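PDB 5FW4: Dye-decolorizing peroxidase tfu_3078 from Thermobifida fusca, which uses a non-covalently bound heme b and hydrogen peroxide to oxidise a wide range of compounds, above all anthraquinone dyes, though its physiological substrate is not known. Local coordinates for residues E92-P97 and G181-L186; A64-A69 and R117-S122; A260-N265 and W270-S275. One frame throughout, in Å; residues are numbered along the deposited sequence.

Contact 1: E92-P97 and G181-L186; sequences EARKNP and GGDFML
R94 lays the side of its guanidinium group against the carboxylate of D183, and these two side chains carry the whole contact between 92-97 and 181-186. The grip is side-on and two-pronged: NE of R94 donates to OD2 of D183 at 2.9 Å, while NH2 of R94 reaches OD1 of D183, also at 2.9 Å. Both oxygens accept on their syn lone pairs, and both bonds are nearly straight. The guanidinium and carboxylate planes lie only 13° apart, so the salt bridge is almost flat, with the CG of D183 in the plane of the guanidinium at its edge. R94 has CG anti to the backbone N (chi1 -160°) and an extended chain from CG to NE; together with the D183 side chain, which comes from the opposite direction, it bridges the 10.1 Å between the CA atoms of R94 and D183.

D183 sits just before strand 184-190, where D183 and F184 both face L87 of the neighbouring antiparallel strand 81-89 in a classic beta bulge. The sheet belongs to the N-terminal half of the protein, one of the two ferredoxin-like halves of the dye-decolorizing peroxidase fold, and R94 comes from the short helix that follows strand 81-89. Each carboxylate oxygen of D183 has a second donor, the hydroxyl of S149 for OD1 and the backbone N of L89 for OD2; four bonds therefore fix the rotation of this buried group, and their donors probably stabilise its negative charge. Beside the bridge, R94 packs on S149 and A153 of helix 148-153. On its own side of the contact, NZ of K95 pairs with OE1 of E92 at 2.7 Å, approaching from above the carboxylate plane in an exposed salt bridge.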
loop_
_atom_site.group_PDB
_atom_site.type_symbol
_atom_site.label_atom_id
_atom_site.label_comp_id
_atom_site.label_asym_id
_atom_site.label_seq_id
_atom_site.Cartn_x
_atom_site.Cartn_y
_atom_site.Cartn_z
ATOM N N GLU A 92 3.338 20.509 -22.995
ATOM C CA GLU A 92 3.393 21.746 -23.755
ATOM C C GLU A 92 4.465 22.693 -23.203
ATOM O O GLU A 92 5.303 23.177 -23.954
ATOM C CB GLU A 92 2.003 22.423 -23.791
ATOM C CG GLU A 92 1.843 23.499 -24.855
ATOM C CD GLU A 92 2.006 22.986 -26.285
ATOM O OE1 GLU A 92 1.735 21.800 -26.560
ATOM O OE2 GLU A 92 2.401 23.779 -27.155
ATOM N N ALA A 93 4.461 22.938 -21.898
ATOM C CA ALA A 93 5.472 23.811 -21.279
ATOM C C ALA A 93 6.886 23.333 -21.557
ATOM O O ALA A 93 7.776 24.138 -21.857
ATOM C CB ALA A 93 5.247 23.930 -19.777
ATOM N N ARG A 94 7.060 22.016 -21.512
ATOM C CA ARG A 94 8.366 21.371 -21.629
ATOM C C ARG A 94 9.035 21.555 -22.990
ATOM O O ARG A 94 10.265 21.432 -23.110
ATOM C CB ARG A 94 8.220 19.872 -21.344
ATOM C CG ARG A 94 9.536 19.215 -20.955
ATOM C CD ARG A 94 9.347 17.757 -20.589
ATOM N NE ARG A 94 10.542 17.214 -19.954
ATOM C CZ ARG A 94 11.654 16.857 -20.602
ATOM N NH1 ARG A 94 11.749 16.965 -21.921
ATOM N NH2 ARG A 94 12.696 16.406 -19.916
ATOM N N LYS A 95 8.225 21.844 -24.010
ATOM C CA LYS A 95 8.700 21.968 -25.384
ATOM C C LYS A 95 9.765 23.033 -25.578
ATOM O O LYS A 95 10.580 22.895 -26.465
ATOM C CB LYS A 95 7.533 22.246 -26.357
ATOM C CG LYS A 95 6.441 21.180 -26.339
ATOM C CD LYS A 95 5.863 20.910 -27.716
ATOM C CE LYS A 95 4.972 19.676 -27.704
ATOM N NZ LYS A 95 3.646 19.904 -27.060
ATOM N N ASN A 96 9.735 24.092 -24.768
ATOM C CA ASN A 96 10.594 25.277 -24.955
ATOM C C ASN A 96 11.203 25.744 -23.640
ATOM O O ASN A 96 10.473 25.905 -22.660
ATOM C CB ASN A 96 9.778 26.440 -25.529
ATOM C CG ASN A 96 9.290 26.174 -26.943
ATOM O OD1 ASN A 96 8.103 25.923 -27.155
ATOM N ND2 ASN A 96 10.203 26.220 -27.916
ATOM N N PRO A 97 12.534 26.002 -23.618
ATOM C CA PRO A 97 13.254 26.361 -22.387
ATOM C C PRO A 97 12.570 27.426 -21.550
ATOM O O PRO A 97 12.549 27.339 -20.335
ATOM C CB PRO A 97 14.597 26.892 -22.892
ATOM C CG PRO A 97 14.787 26.307 -24.239
ATOM C CD PRO A 97 13.441 25.901 -24.779
ATOM N N GLY A 181 13.780 7.634 -14.605
ATOM C CA GLY A 181 14.063 9.043 -14.718
ATOM C C GLY A 181 12.947 9.930 -14.202
ATOM O O GLY A 181 12.126 9.500 -13.380
ATOM N N GLY A 182 12.928 11.164 -14.686
ATOM C CA GLY A 182 11.967 12.168 -14.218
ATOM C C GLY A 182 12.668 13.497 -13.949
ATOM O O GLY A 182 13.821 13.551 -13.446
ATOM N N ASP A 183 11.983 14.571 -14.333
ATOM C CA ASP A 183 12.444 15.938 -14.131
ATOM C C ASP A 183 12.425 16.349 -12.669
ATOM O O ASP A 183 13.217 17.174 -12.240
ATOM C CB ASP A 183 11.532 16.936 -14.885
ATOM C CG ASP A 183 11.562 16.787 -16.442
ATOM O OD1 ASP A 183 12.512 16.236 -17.036
ATOM O OD2 ASP A 183 10.613 17.287 -17.103
ATOM N N PHE A 184 11.444 15.856 -11.929
ATOM C CA PHE A 184 11.315 16.142 -10.529
ATOM C C PHE A 184 11.014 14.897 -9.725
ATOM O O PHE A 184 10.425 13.915 -10.229
ATOM C CB PHE A 184 10.142 17.097 -10.270
ATOM C CG PHE A 184 10.260 18.379 -10.981
ATOM C CD1 PHE A 184 11.079 19.386 -10.493
ATOM C CD2 PHE A 184 9.542 18.598 -12.140
ATOM C CE1 PHE A 184 11.161 20.606 -11.163
ATOM C CE2 PHE A 184 9.632 19.804 -12.819
ATOM C CZ PHE A 184 10.433 20.808 -12.319
ATOM N N MET A 185 11.312 15.013 -8.448
ATOM C CA MET A 185 10.833 14.057 -7.481
ATOM C C MET A 185 10.140 14.646 -6.278
ATOM O O MET A 185 10.604 15.593 -5.675
ATOM C CB MET A 185 11.973 13.199 -6.936
ATOM C CG MET A 185 11.445 12.242 -5.884
ATOM S SD MET A 185 12.636 11.577 -4.752
ATOM C CE MET A 185 13.362 12.993 -3.969
ATOM N N LEU A 186 9.084 13.979 -5.879
ATOM C CA LEU A 186 8.542 14.129 -4.561
ATOM C C LEU A 186 8.708 12.843 -3.803
ATOM O O LEU A 186 8.233 11.810 -4.265
ATOM C CB LEU A 186 7.054 14.446 -4.647
ATOM C CG LEU A 186 6.733 15.843 -5.169
ATOM C CD1 LEU A 186 5.218 15.917 -5.312
ATOM C CD2 LEU A 186 7.273 16.906 -4.224
#

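Contact 2: A64-A69 and R117-S122; sequences ADATAA and RLHEES
A66 presses its methyl group against the first side-chain carbon of H119, CB to CB at 3.4 Å, and these two residues bury most of the surface in the contact. From there the methyl lies obliquely to the imidazole, with CB of A66 3.9 Å from CG of H119. H119 holds CG beside its backbone N (chi1 -68°), which carries the ring past the alanine; its far nitrogen NE2 is joined to the backbone N of V142 by a hydrogen bond that limits rotation of the buried ring. A64 adds a smaller share. Its N donates to a water at 3.0 Å, and that water has a weak link to the carbonyl O of H119. The carboxylate of E120 bends back toward the same methyl, OE2 standing 4.1 Å from CB of A66.

The alanine is presented by a type I beta turn, D65 to A68. Within it OD1 of D65 takes two donors, N of T67 at 2.9 Å and OG1 of T67 at 2.6 Å. The contact thus sets an Asx turn, in the loop between helix 51-61 and strand 81-89, against the last part of helix 97-120 by plain van der Waals packing.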
loop_
_atom_site.group_PDB
_atom_site.type_symbol
_atom_site.label_atom_id
_atom_site.label_comp_id
_atom_site.label_asym_id
_atom_site.label_seq_id
_atom_site.Cartn_x
_atom_site.Cartn_y
_atom_site.Cartn_z
ATOM N N ALA A 64 7.416 15.633 12.278
ATOM C CA ALA A 64 8.816 15.411 11.913
ATOM C C ALA A 64 9.673 16.656 12.195
ATOM O O ALA A 64 9.163 17.746 12.396
ATOM C CB ALA A 64 8.897 15.096 10.443
ATOM N N ASP A 65 10.988 16.491 12.157
ATOM C CA ASP A 65 11.901 17.637 12.169
ATOM C C ASP A 65 11.985 18.356 10.796
ATOM O O ASP A 65 12.658 17.894 9.865
ATOM C CB ASP A 65 13.281 17.200 12.614
ATOM C CG ASP A 65 14.218 18.368 12.808
ATOM O OD1 ASP A 65 13.782 19.532 12.640
ATOM O OD2 ASP A 65 15.399 18.116 13.121
ATOM N N ALA A 66 11.296 19.496 10.697
ATOM C CA ALA A 66 11.272 20.308 9.489
ATOM C C ALA A 66 12.607 21.015 9.193
ATOM O O ALA A 66 12.786 21.551 8.092
ATOM C CB ALA A 66 10.156 21.340 9.593
ATOM N N THR A 67 13.528 21.027 10.158
ATOM C CA THR A 67 14.823 21.715 10.001
ATOM C C THR A 67 15.966 20.812 9.525
ATOM O O THR A 67 17.031 21.318 9.179
ATOM C CB THR A 67 15.310 22.334 11.324
ATOM O OG1 THR A 67 15.614 21.276 12.242
ATOM C CG2 THR A 67 14.258 23.313 11.928
ATOM N N ALA A 68 15.780 19.490 9.537
ATOM C CA ALA A 68 16.849 18.594 9.078
ATOM C C ALA A 68 17.281 18.931 7.644
ATOM O O ALA A 68 16.465 19.298 6.772
ATOM C CB ALA A 68 16.460 17.122 9.188
ATOM N N ALA A 69 18.586 18.804 7.426
ATOM C CA ALA A 69 19.212 19.196 6.188
ATOM C C ALA A 69 19.794 17.960 5.511
ATOM O O ALA A 69 20.065 16.945 6.179
ATOM C CB ALA A 69 20.299 20.212 6.475
ATOM N N ARG A 117 4.434 24.135 5.015
ATOM C CA ARG A 117 3.222 24.078 5.786
ATOM C C ARG A 117 3.011 22.704 6.345
ATOM O O ARG A 117 2.658 22.571 7.522
ATOM C CB ARG A 117 2.019 24.483 4.952
ATOM C CG ARG A 117 2.114 25.899 4.451
ATOM C CD ARG A 117 0.787 26.315 3.865
ATOM N NE ARG A 117 -0.207 26.352 4.916
ATOM C CZ ARG A 117 -1.517 26.467 4.711
ATOM N NH1 ARG A 117 -2.027 26.540 3.478
ATOM N NH2 ARG A 117 -2.331 26.496 5.759
ATOM N N LEU A 118 3.290 21.683 5.521
ATOM C CA LEU A 118 3.000 20.292 5.874
ATOM C C LEU A 118 3.908 19.766 6.968
ATOM O O LEU A 118 3.615 18.745 7.601
ATOM C CB LEU A 118 3.084 19.374 4.640
ATOM C CG LEU A 118 1.952 19.521 3.599
ATOM C CD1 LEU A 118 2.249 18.727 2.350
ATOM C CD2 LEU A 118 0.579 19.104 4.127
ATOM N N HIS A 119 5.013 20.457 7.194
ATOM C CA HIS A 119 5.899 20.086 8.276
ATOM C C HIS A 119 5.450 20.647 9.615
ATOM O O HIS A 119 5.811 20.110 10.640
ATOM C CB HIS A 119 7.313 20.533 7.974
ATOM C CG HIS A 119 7.941 19.789 6.844
ATOM N ND1 HIS A 119 8.832 20.377 5.968
ATOM C CD2 HIS A 119 7.789 18.507 6.430
ATOM C CE1 HIS A 119 9.214 19.486 5.074
ATOM N NE2 HIS A 119 8.598 18.342 5.334
ATOM N N GLU A 120 4.672 21.720 9.595
ATOM C CA GLU A 120 4.169 22.325 10.818
ATOM C C GLU A 120 2.674 22.054 11.003
ATOM O O GLU A 120 2.165 22.149 12.105
ATOM C CB GLU A 120 4.441 23.832 10.837
ATOM C CG GLU A 120 5.820 24.285 10.333
ATOM C CD GLU A 120 6.985 24.024 11.301
ATOM O OE1 GLU A 120 6.814 23.288 12.300
ATOM O OE2 GLU A 120 8.085 24.568 11.060
ATOM N N GLU A 121 1.978 21.726 9.923
ATOM C CA GLU A 121 0.558 21.389 9.972
ATOM C C GLU A 121 0.268 20.122 9.208
ATOM O O GLU A 121 1.053 19.704 8.362
ATOM C CB GLU A 121 -0.264 22.515 9.350
ATOM C CG GLU A 121 0.379 23.876 9.475
ATOM C CD GLU A 121 -0.400 24.947 8.732
ATOM O OE1 GLU A 121 -1.613 25.055 8.989
ATOM O OE2 GLU A 121 0.208 25.657 7.897
ATOM N N SER A 122 -0.885 19.531 9.485
ATOM C CA SER A 122 -1.333 18.329 8.810
ATOM C C SER A 122 -2.184 18.691 7.605
ATOM O O SER A 122 -2.737 19.824 7.523
ATOM C CB SER A 122 -2.117 17.411 9.773
ATOM O OG SER A 122 -1.401 17.192 10.973
HETATM O O HOH W 1 5.291 16.691 10.385
#

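Contact 3: A260-N265 and W270-S275; sequences ARPADN and WMDGGS
OD1 of D272 accepts from two donors, the backbone N of A263 at 2.8 Å and a water at 2.6 Å. The amide comes from the syn side of the carboxylate but lies 27° out of its plane. The water also donates to the carbonyl O of R261 at 3.1 Å, so it ties the aspartate to the chain a second time. D272 turns CG beside its backbone N (chi1 -78°), and this swings the carboxylate across to the other segment, where it lies against P262 as well as A263. Its second oxygen, OD2, stands 3.6 Å from CB of P262, while the methyl of A263 touches OD1. The proline lies against both oxygens, since its CA also packs on OD1.

At the A260 end, backbone bonds take over. N of A260 donates to O of G274 at 2.7 Å, and N of G273 returns a bond to O of A260 at 3.1 Å; in both, the donor is tilted by about 25° from the carbonyl plane. The M271-G274 segment is a type II beta turn, closed by N of G274 on O of M271, with G273 at the positive phi suited to its third position. In the C-terminal ferredoxin-like half, this pairing folds the connection between helix 252-258 and strand 275-284 back on itself just before the strand begins. The methyl of A260 fits over the turn, its CB 3.3 Å from O of M271 and also close to O of G274. Behind the turn, W270 and M271 pack on A413 of strand 404-414, the indole NE1 of W270 bonding to the carbonyl O of R159, and CG of M271 lies over one face of the indole.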
loop_
_atom_site.group_PDB
_atom_site.type_symbol
_atom_site.label_atom_id
_atom_site.label_comp_id
_atom_site.label_asym_id
_atom_site.label_seq_id
_atom_site.Cartn_x
_atom_site.Cartn_y
_atom_site.Cartn_z
ATOM N N ALA A 260 26.892 16.599 -0.493
ATOM C CA ALA A 260 27.679 16.997 -1.645
ATOM C C ALA A 260 28.754 17.978 -1.200
ATOM O O ALA A 260 28.451 18.966 -0.537
ATOM C CB ALA A 260 26.804 17.636 -2.708
ATOM N N ARG A 261 30.006 17.674 -1.540
ATOM C CA ARG A 261 31.146 18.562 -1.288
ATOM C C ARG A 261 31.031 19.814 -2.157
ATOM O O ARG A 261 30.404 19.774 -3.199
ATOM C CB ARG A 261 32.458 17.836 -1.628
ATOM C CG ARG A 261 32.851 16.683 -0.698
ATOM C CD ARG A 261 33.019 17.108 0.754
ATOM N NE ARG A 261 34.058 18.110 0.947
ATOM C CZ ARG A 261 34.413 18.607 2.131
ATOM N NH1 ARG A 261 33.818 18.203 3.253
ATOM N NH2 ARG A 261 35.396 19.497 2.208
ATOM N N PRO A 262 31.655 20.928 -1.751
ATOM C CA PRO A 262 31.516 22.113 -2.615
ATOM C C PRO A 262 31.936 21.916 -4.081
ATOM O O PRO A 262 32.927 21.232 -4.367
ATOM C CB PRO A 262 32.422 23.149 -1.949
ATOM C CG PRO A 262 32.555 22.712 -0.536
ATOM C CD PRO A 262 32.502 21.207 -0.577
ATOM N N ALA A 263 31.182 22.533 -4.989
ATOM C CA ALA A 263 31.506 22.532 -6.405
ATOM C C ALA A 263 32.643 23.528 -6.725
ATOM O O ALA A 263 32.654 24.646 -6.218
ATOM C CB ALA A 263 30.264 22.865 -7.225
ATOM N N ASP A 264 33.589 23.100 -7.559
ATOM C CA ASP A 264 34.630 23.964 -8.128
ATOM C C ASP A 264 34.064 25.147 -8.902
ATOM O O ASP A 264 34.611 26.230 -8.869
ATOM C CB ASP A 264 35.484 23.161 -9.110
ATOM C CG ASP A 264 36.351 22.130 -8.425
ATOM O OD1 ASP A 264 36.640 22.270 -7.206
ATOM O OD2 ASP A 264 36.747 21.167 -9.120
ATOM N N ASN A 265 32.971 24.897 -9.604
ATOM C CA ASN A 265 32.407 25.810 -10.567
ATOM C C ASN A 265 31.129 26.416 -9.984
ATOM O O ASN A 265 30.211 25.665 -9.646
ATOM C CB ASN A 265 32.095 24.973 -11.802
ATOM C CG ASN A 265 31.511 25.767 -12.934
ATOM O OD1 ASN A 265 31.152 26.931 -12.792
ATOM N ND2 ASN A 265 31.401 25.126 -14.079
ATOM N N TRP A 270 24.806 25.238 -6.795
ATOM C CA TRP A 270 23.429 25.096 -6.311
ATOM C C TRP A 270 23.189 23.762 -5.597
ATOM O O TRP A 270 22.226 23.641 -4.859
ATOM C CB TRP A 270 22.426 25.277 -7.452
ATOM C CG TRP A 270 22.482 24.196 -8.511
ATOM C CD1 TRP A 270 23.348 24.132 -9.568
ATOM C CD2 TRP A 270 21.672 23.027 -8.584
ATOM N NE1 TRP A 270 23.112 23.006 -10.307
ATOM C CE2 TRP A 270 22.093 22.300 -9.721
ATOM C CE3 TRP A 270 20.623 22.522 -7.809
ATOM C CZ2 TRP A 270 21.490 21.107 -10.111
ATOM C CZ3 TRP A 270 20.030 21.306 -8.193
ATOM C CH2 TRP A 270 20.471 20.620 -9.326
ATOM N N MET A 271 24.072 22.783 -5.802
ATOM C CA MET A 271 24.029 21.510 -5.073
ATOM C C MET A 271 24.975 21.360 -3.870
ATOM O O MET A 271 24.965 20.305 -3.224
ATOM C CB MET A 271 24.215 20.332 -6.044
ATOM C CG MET A 271 22.894 19.845 -6.649
ATOM S SD MET A 271 21.635 19.398 -5.435
ATOM C CE MET A 271 22.398 17.845 -4.901
ATOM N N ASP A 272 25.762 22.396 -3.546
ATOM C CA ASP A 272 26.590 22.390 -2.333
ATOM C C ASP A 272 25.763 22.067 -1.113
ATOM O O ASP A 272 24.739 22.697 -0.853
ATOM C CB ASP A 272 27.278 23.746 -2.112
ATOM C CG ASP A 272 28.480 23.947 -3.001
ATOM O OD1 ASP A 272 28.608 23.270 -4.043
ATOM O OD2 ASP A 272 29.316 24.791 -2.643
ATOM N N GLY A 273 26.188 21.056 -0.359
ATOM C CA GLY A 273 25.480 20.697 0.865
ATOM C C GLY A 273 24.175 19.947 0.624
ATOM O O GLY A 273 23.461 19.627 1.573
ATOM N N GLY A 274 23.852 19.676 -0.642
ATOM C CA GLY A 274 22.720 18.847 -0.991
ATOM C C GLY A 274 23.134 17.380 -0.945
ATOM O O GLY A 274 24.218 17.048 -0.450
ATOM N N SER A 275 22.242 16.508 -1.408
ATOM C CA SER A 275 22.497 15.071 -1.473
ATOM C C SER A 275 21.877 14.522 -2.752
ATOM O O SER A 275 20.939 15.107 -3.297
ATOM C CB SER A 275 21.930 14.343 -0.240
ATOM O OG SER A 275 22.347 12.961 -0.178
HETATM O O HOH W 2 28.128 20.930 -5.035
#

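Contacts 1 and 2 interlock along the chain, their segments alternating in the order 64-69, 92-97, 117-122 and 181-186, whereas contact 3 opens only after both have closed. Helix 91-94 of contact 1 is followed directly by helix 97-120, whose far end belongs to contact 2; their centres are about 26 Å apart. Contact 1 joins the start of inner strand 184-190 to helix 91-94; contact 3 shapes the approach to strand 275-284 in the C-terminal sheet, with its centre about 22 Å from contact 1 and about 23 Å from contact 2. None of the three touches another. Contacts 1 and 2 thus join parts of the N-terminal region and contact 3 folds a connection of the C-terminal half, all away from the heme pocket.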